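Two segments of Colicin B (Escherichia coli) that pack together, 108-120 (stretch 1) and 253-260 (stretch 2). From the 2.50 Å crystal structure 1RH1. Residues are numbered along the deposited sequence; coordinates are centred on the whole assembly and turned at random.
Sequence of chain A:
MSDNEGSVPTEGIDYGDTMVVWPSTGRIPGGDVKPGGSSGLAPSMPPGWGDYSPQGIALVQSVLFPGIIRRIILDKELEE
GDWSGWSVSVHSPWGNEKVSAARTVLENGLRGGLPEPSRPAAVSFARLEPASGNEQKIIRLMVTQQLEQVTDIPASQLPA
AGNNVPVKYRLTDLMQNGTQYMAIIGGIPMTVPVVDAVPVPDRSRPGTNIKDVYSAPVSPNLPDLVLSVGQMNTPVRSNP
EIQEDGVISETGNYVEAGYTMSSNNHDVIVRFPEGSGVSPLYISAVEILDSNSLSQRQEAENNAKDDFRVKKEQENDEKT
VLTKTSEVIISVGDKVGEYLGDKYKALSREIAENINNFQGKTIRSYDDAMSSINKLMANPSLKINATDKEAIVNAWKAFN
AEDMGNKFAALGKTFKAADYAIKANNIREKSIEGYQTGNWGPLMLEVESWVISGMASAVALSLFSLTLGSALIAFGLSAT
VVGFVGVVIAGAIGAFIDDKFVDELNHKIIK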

ATOM      1  N   ASN A 108       6.563  -6.706  21.080  1.00  4.06           N
ATOM      2  CA  ASN A 108       7.565  -7.748  20.943  1.00  2.59           C
ATOM      3  C   ASN A 108       7.755  -8.171  19.498  1.00  5.60           C
ATOM      4  O   ASN A 108       8.882  -8.154  19.019  1.00  7.83           O
ATOM      5  N   GLY A 109       6.720  -8.502  18.737  1.00  2.00           N
ATOM      6  CA  GLY A 109       6.940  -8.950  17.376  1.00  2.00           C
ATOM      7  C   GLY A 109       7.502  -7.879  16.457  1.00  2.84           C
ATOM      8  O   GLY A 109       8.143  -8.185  15.445  1.00  5.47           O
ATOM      9  N   LEU A 110       7.259  -6.620  16.826  1.00  2.00           N
ATOM     10  CA  LEU A 110       7.674  -5.496  16.014  1.00  2.00           C
ATOM     11  C   LEU A 110       9.151  -5.226  16.085  1.00  2.00           C
ATOM     12  O   LEU A 110       9.692  -4.493  15.269  1.00  4.11           O
ATOM     13  N   ARG A 111       9.805  -5.791  17.090  1.00  2.01           N
ATOM     14  CA  ARG A 111      11.244  -5.723  17.237  1.00  3.65           C
ATOM     15  C   ARG A 111      11.946  -6.644  16.238  1.00  5.64           C
ATOM     16  O   ARG A 111      13.154  -6.548  16.029  1.00  9.78           O
ATOM     17  N   GLY A 112      11.203  -7.573  15.624  1.00 11.21           N
ATOM     18  CA  GLY A 112      11.701  -8.518  14.636  1.00 11.61           C
ATOM     19  C   GLY A 112      11.240  -8.193  13.215  1.00 11.36           C
ATOM     20  O   GLY A 112      11.268  -9.027  12.303  1.00 18.46           O
ATOM     21  N   GLY A 113      10.807  -6.953  13.008  1.00  8.88           N
ATOM     22  CA  GLY A 113      10.326  -6.473  11.727  1.00  4.95           C
ATOM     23  C   GLY A 113       8.867  -6.790  11.508  1.00  5.40           C
ATOM     24  O   GLY A 113       8.285  -7.692  12.118  1.00  7.43           O
ATOM     25  N   LEU A 114       8.294  -6.002  10.602  1.00  7.00           N
ATOM     26  CA  LEU A 114       6.911  -6.190  10.169  1.00  7.46           C
ATOM     27  C   LEU A 114       6.721  -7.511   9.401  1.00 11.33           C
ATOM     28  O   LEU A 114       7.655  -7.930   8.711  1.00 12.43           O
ATOM     29  N   PRO A 115       5.571  -8.214   9.454  1.00  8.35           N
ATOM     30  CA  PRO A 115       5.237  -9.327   8.560  1.00  8.02           C
ATOM     31  C   PRO A 115       5.379  -8.966   7.071  1.00 11.72           C
ATOM     32  O   PRO A 115       6.018  -9.645   6.250  1.00  9.83           O
ATOM     33  N   GLU A 116       4.777  -7.817   6.759  1.00 12.79           N
ATOM     34  CA  GLU A 116       4.874  -7.274   5.430  1.00  9.93           C
ATOM     35  C   GLU A 116       5.175  -5.786   5.561  1.00 14.72           C
ATOM     36  O   GLU A 116       4.375  -4.979   6.053  1.00 14.57           O
ATOM     37  N   PRO A 117       6.371  -5.399   5.127  1.00 10.80           N
ATOM     38  CA  PRO A 117       6.823  -4.030   5.076  1.00  6.81           C
ATOM     39  C   PRO A 117       5.919  -3.124   4.273  1.00  7.20           C
ATOM     40  O   PRO A 117       5.517  -3.415   3.147  1.00  9.27           O
ATOM     41  N   SER A 118       5.709  -2.012   4.966  1.00  9.81           N
ATOM     42  CA  SER A 118       4.903  -0.840   4.649  1.00  7.86           C
ATOM     43  C   SER A 118       3.429  -1.096   4.892  1.00  9.72           C
ATOM     44  O   SER A 118       2.551  -0.427   4.334  1.00 11.60           O
ATOM     45  N   ARG A 119       3.194  -2.099   5.736  1.00  5.13           N
ATOM     46  CA  ARG A 119       1.865  -2.518   6.062  1.00  3.97           C
ATOM     47  C   ARG A 119       1.832  -2.860   7.525  1.00  3.89           C
ATOM     48  O   ARG A 119       2.762  -3.510   8.020  1.00  2.00           O
ATOM     49  N   PRO A 120       0.761  -2.472   8.240  1.00  2.53           N
ATOM     50  CA  PRO A 120       0.678  -2.555   9.678  1.00  2.00           C
ATOM     51  C   PRO A 120       0.789  -3.997  10.161  1.00  3.35           C
ATOM     52  O   PRO A 120       0.796  -4.920   9.345  1.00  4.11           O
ATOM     53  N   ASN A 253      -1.228 -14.269  18.474  1.00  2.00           N
ATOM     54  CA  ASN A 253      -0.178 -14.272  17.469  1.00  2.00           C
ATOM     55  C   ASN A 253       0.099 -13.159  16.468  1.00  2.00           C
ATOM     56  O   ASN A 253      -0.758 -12.651  15.765  1.00  2.81           O
ATOM     57  N   TYR A 254       1.356 -12.790  16.338  1.00  2.00           N
ATOM     58  CA  TYR A 254       1.796 -11.743  15.442  1.00  3.21           C
ATOM     59  C   TYR A 254       1.623 -12.072  13.960  1.00  3.61           C
ATOM     60  O   TYR A 254       2.361 -12.813  13.293  1.00  7.58           O
ATOM     61  N   VAL A 255       0.564 -11.481  13.443  1.00  2.48           N
ATOM     62  CA  VAL A 255       0.231 -11.663  12.043  1.00  4.46           C
ATOM     63  C   VAL A 255       0.271 -10.357  11.254  1.00  3.71           C
ATOM     64  O   VAL A 255       0.518  -9.282  11.788  1.00  3.88           O
ATOM     65  N   GLU A 256       0.044 -10.462   9.953  1.00  2.00           N
ATOM     66  CA  GLU A 256      -0.100  -9.308   9.103  1.00  2.00           C
ATOM     67  C   GLU A 256      -1.538  -8.837   9.206  1.00  5.77           C
ATOM     68  O   GLU A 256      -2.457  -9.656   9.330  1.00  6.46           O
ATOM     69  N   ALA A 257      -1.731  -7.516   9.126  1.00  4.68           N
ATOM     70  CA  ALA A 257      -3.063  -6.933   9.187  1.00  5.66           C
ATOM     71  C   ALA A 257      -3.853  -7.151   7.908  1.00  4.88           C
ATOM     72  O   ALA A 257      -3.276  -7.539   6.884  1.00  9.96           O
ATOM     73  N   GLY A 258      -5.172  -6.893   7.994  1.00  4.12           N
ATOM     74  CA  GLY A 258      -6.075  -7.072   6.883  1.00  2.00           C
ATOM     75  C   GLY A 258      -5.835  -6.121   5.728  1.00  2.00           C
ATOM     76  O   GLY A 258      -5.158  -5.111   5.831  1.00  2.00           O
ATOM     77  N   TYR A 259      -6.408  -6.473   4.585  1.00  3.86           N
ATOM     78  CA  TYR A 259      -6.346  -5.663   3.389  1.00  7.78           C
ATOM     79  C   TYR A 259      -7.646  -4.930   3.052  1.00  8.27           C
ATOM     80  O   TYR A 259      -7.610  -4.014   2.221  1.00  9.97           O
ATOM     81  N   THR A 260      -8.805  -5.281   3.632  1.00  7.17           N
ATOM     82  CA  THR A 260     -10.051  -4.560   3.365  1.00  8.50           C
ATOM     83  C   THR A 260     -10.713  -3.929   4.590  1.00  8.51           C
ATOM     84  O   THR A 260     -10.802  -4.581   5.628  1.00  8.29           O
TER

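Two side chains, Tyr254 from the strand and Arg119 from the loop, organise this contact, which buries 565 Å² summed over both sides.

Tyr254 has its CA-to-CB bond directed toward stretch 1, and chi1 of -172° (t) with chi2 of 68° carries the ring in beside Gly109 and the type I turn Leu110-Gly113. One face lies against Gly109: its CA sits 3.7 Å from the ring centroid of Tyr254 and 3° off the normal, a nearly ideal CH-pi geometry. The absence of a side chain permits this approach, since an ideal CB on Gly109 would fall 2.5 Å from Tyr254 CG. Pro115, whose ring is C-gamma exo, points toward stretch 2; its CG lies 4.2 Å from the Tyr254 centroid, 30° off the normal, and its CD is 3.7 Å from Tyr254 CZ. Leu110, with chi1 m and chi2 t, leaves sideways yet brings CD2 to 4.2 Å from Tyr254 CE1. The extended rotamer thus delivers the phenol to the end of that turn, where Tyr254 OH donates to Gly113 O at 2.7 Å, close to the ring plane. Gly113 itself has phi of 85°, a value that favours glycine.

Arg119 also points toward its partner stretch. Its chi1 of -91° lies between wells, while chi2 is t (-166°) and chi3 is p (52°); the bend at chi3 accompanies a guanidinium laid flat on Tyr259. The planes differ by 4°, and Arg119 CZ stands 3.6 Å from the Tyr259 ring centroid, 10° off the normal, so stacking and cation-pi geometry coincide. Tyr259 reaches this position from a sideways CA-to-CB bond with chi1 m (-71°). With a face covered by the ring, the guanidinium edge remains free for acceptors. Arg119 NE forms a salt bridge with Glu256 OE1 at 3.0 Å (N-H...O angle 142°); Arg119 NH2 donates to Gly258 O at 2.6 Å and 173°, and only weakly to Ala257 O at 2.7 Å, where the angle falls to 119°.

Glu256 starts sideways, but chi1 of 175° and chi2 of 178°, both t, extend its carboxylate to Arg119. Tyr259 OH is also 2.7 Å from Glu256 OE1. Glu116, t then p, points toward stretch 2 and places CB 3.3 Å from Glu256 OE1; the like-charged Glu116 OE1 and Glu256 OE2 are 4.5 Å apart, while OE2 of Glu116 is hydrogen-bonded elsewhere in the structure. Alongside, Pro120 CG meets Ala257 CB at 3.5 Å, an apolar contact.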

ATOM      1  CB  ASN A 108       7.197  -8.997  21.716  1.00  3.54           C
ATOM      2  CG  ASN A 108       7.354  -8.923  23.224  1.00  7.17           C
ATOM      3  OD1 ASN A 108       7.494  -9.947  23.881  1.00 12.90           O
ATOM      4  ND2 ASN A 108       7.341  -7.759  23.854  1.00  8.99           N
ATOM      5  CB  LEU A 110       6.926  -4.248  16.437  1.00  2.00           C
ATOM      6  CG  LEU A 110       5.476  -4.086  16.064  1.00  2.00           C
ATOM      7  CD1 LEU A 110       4.905  -2.941  16.846  1.00  2.00           C
ATOM      8  CD2 LEU A 110       5.349  -3.882  14.579  1.00  2.00           C
ATOM      9  CB  ARG A 111      11.598  -6.140  18.629  1.00  2.43           C
ATOM     10  CG  ARG A 111      11.225  -5.201  19.772  1.00  6.20           C
ATOM     11  CD  ARG A 111      11.204  -5.975  21.092  1.00 10.05           C
ATOM     12  NE  ARG A 111      12.363  -6.844  21.234  1.00 23.02           N
ATOM     13  CZ  ARG A 111      12.301  -8.122  21.651  1.00 26.37           C
ATOM     14  NH1 ARG A 111      11.133  -8.711  21.996  1.00 27.37           N
ATOM     15  NH2 ARG A 111      13.446  -8.831  21.661  1.00 26.39           N
ATOM     16  CB  LEU A 114       6.484  -5.030   9.258  1.00  6.44           C
ATOM     17  CG  LEU A 114       6.174  -3.672   9.847  1.00  2.00           C
ATOM     18  CD1 LEU A 114       5.803  -2.702   8.756  1.00  2.00           C
ATOM     19  CD2 LEU A 114       5.011  -3.803  10.791  1.00  3.55           C
ATOM     20  CB  PRO A 115       3.850  -9.647   8.995  1.00  7.07           C
ATOM     21  CG  PRO A 115       3.845  -9.307  10.450  1.00  2.92           C
ATOM     22  CD  PRO A 115       4.480  -7.956  10.379  1.00  5.01           C
ATOM     23  CB  GLU A 116       3.580  -7.472   4.701  1.00 12.70           C
ATOM     24  CG  GLU A 116       3.713  -7.332   3.206  1.00 17.30           C
ATOM     25  CD  GLU A 116       4.515  -8.424   2.504  1.00 27.27           C
ATOM     26  OE1 GLU A 116       4.560  -9.584   2.951  1.00 31.37           O
ATOM     27  OE2 GLU A 116       5.093  -8.099   1.466  1.00 31.45           O
ATOM     28  CB  PRO A 117       8.211  -4.150   4.515  1.00  7.14           C
ATOM     29  CG  PRO A 117       8.108  -5.352   3.613  1.00  7.33           C
ATOM     30  CD  PRO A 117       7.382  -6.283   4.557  1.00 10.86           C
ATOM     31  CB  SER A 118       5.096  -0.399   3.196  1.00 10.58           C
ATOM     32  OG  SER A 118       4.250  -1.125   2.316  1.00 18.13           O
ATOM     33  CB  ARG A 119       1.491  -3.730   5.253  1.00  4.17           C
ATOM     34  CG  ARG A 119       0.820  -3.303   3.965  1.00  7.76           C
ATOM     35  CD  ARG A 119       0.108  -4.449   3.253  1.00  9.59           C
ATOM     36  NE  ARG A 119      -0.780  -5.118   4.182  1.00  7.15           N
ATOM     37  CZ  ARG A 119      -2.051  -4.784   4.366  1.00  6.92           C
ATOM     38  NH1 ARG A 119      -2.659  -3.802   3.697  1.00  3.07           N
ATOM     39  NH2 ARG A 119      -2.678  -5.434   5.325  1.00  4.03           N
ATOM     40  CB  PRO A 120      -0.623  -1.880   9.960  1.00  2.00           C
ATOM     41  CG  PRO A 120      -1.482  -2.352   8.851  1.00  2.00           C
ATOM     42  CD  PRO A 120      -0.549  -2.172   7.693  1.00  2.00           C
ATOM     43  CB  ASN A 253      -0.350 -15.588  16.729  1.00  2.00           C
ATOM     44  CG  ASN A 253      -0.444 -16.838  17.618  1.00  5.83           C
ATOM     45  OD1 ASN A 253      -0.243 -16.819  18.833  1.00  3.43           O
ATOM     46  ND2 ASN A 253      -0.782 -17.992  17.043  1.00  8.34           N
ATOM     47  CB  TYR A 254       3.247 -11.466  15.795  1.00  4.31           C
ATOM     48  CG  TYR A 254       3.921 -10.280  15.127  1.00  2.00           C
ATOM     49  CD1 TYR A 254       3.539  -8.975  15.417  1.00  2.49           C
ATOM     50  CD2 TYR A 254       4.960 -10.522  14.259  1.00  2.00           C
ATOM     51  CE1 TYR A 254       4.215  -7.913  14.832  1.00  2.00           C
ATOM     52  CE2 TYR A 254       5.637  -9.467  13.670  1.00  2.00           C
ATOM     53  CZ  TYR A 254       5.265  -8.168  13.958  1.00  2.00           C
ATOM     54  OH  TYR A 254       5.967  -7.125  13.382  1.00  3.57           O
ATOM     55  CB  VAL A 255      -1.189 -12.306  11.911  1.00  2.00           C
ATOM     56  CG1 VAL A 255      -1.146 -13.682  12.535  1.00  2.00           C
ATOM     57  CG2 VAL A 255      -2.271 -11.451  12.566  1.00  2.00           C
ATOM     58  CB  GLU A 256       0.208  -9.692   7.682  1.00  2.00           C
ATOM     59  CG  GLU A 256      -0.030  -8.556   6.710  1.00  3.28           C
ATOM     60  CD  GLU A 256       0.312  -8.847   5.265  1.00  8.59           C
ATOM     61  OE1 GLU A 256       0.354  -7.890   4.509  1.00 14.18           O
ATOM     62  OE2 GLU A 256       0.526  -9.991   4.871  1.00 12.01           O
ATOM     63  CB  ALA A 257      -2.989  -5.436   9.430  1.00  2.00           C
ATOM     64  CB  TYR A 259      -5.958  -6.531   2.225  1.00  2.00           C
ATOM     65  CG  TYR A 259      -4.524  -6.989   2.261  1.00  3.19           C
ATOM     66  CD1 TYR A 259      -3.608  -6.374   1.408  1.00  2.00           C
ATOM     67  CD2 TYR A 259      -4.138  -8.049   3.088  1.00  3.67           C
ATOM     68  CE1 TYR A 259      -2.294  -6.825   1.360  1.00  2.00           C
ATOM     69  CE2 TYR A 259      -2.817  -8.507   3.050  1.00  6.16           C
ATOM     70  CZ  TYR A 259      -1.912  -7.891   2.173  1.00  6.35           C
ATOM     71  OH  TYR A 259      -0.638  -8.397   2.049  1.00  5.80           O
ATOM     72  CB  THR A 260     -11.133  -5.459   2.700  1.00  5.98           C
ATOM     73  OG1 THR A 260     -11.191  -6.607   3.521  1.00 11.35           O
ATOM     74  CG2 THR A 260     -10.868  -5.902   1.286  1.00  5.55           C
TER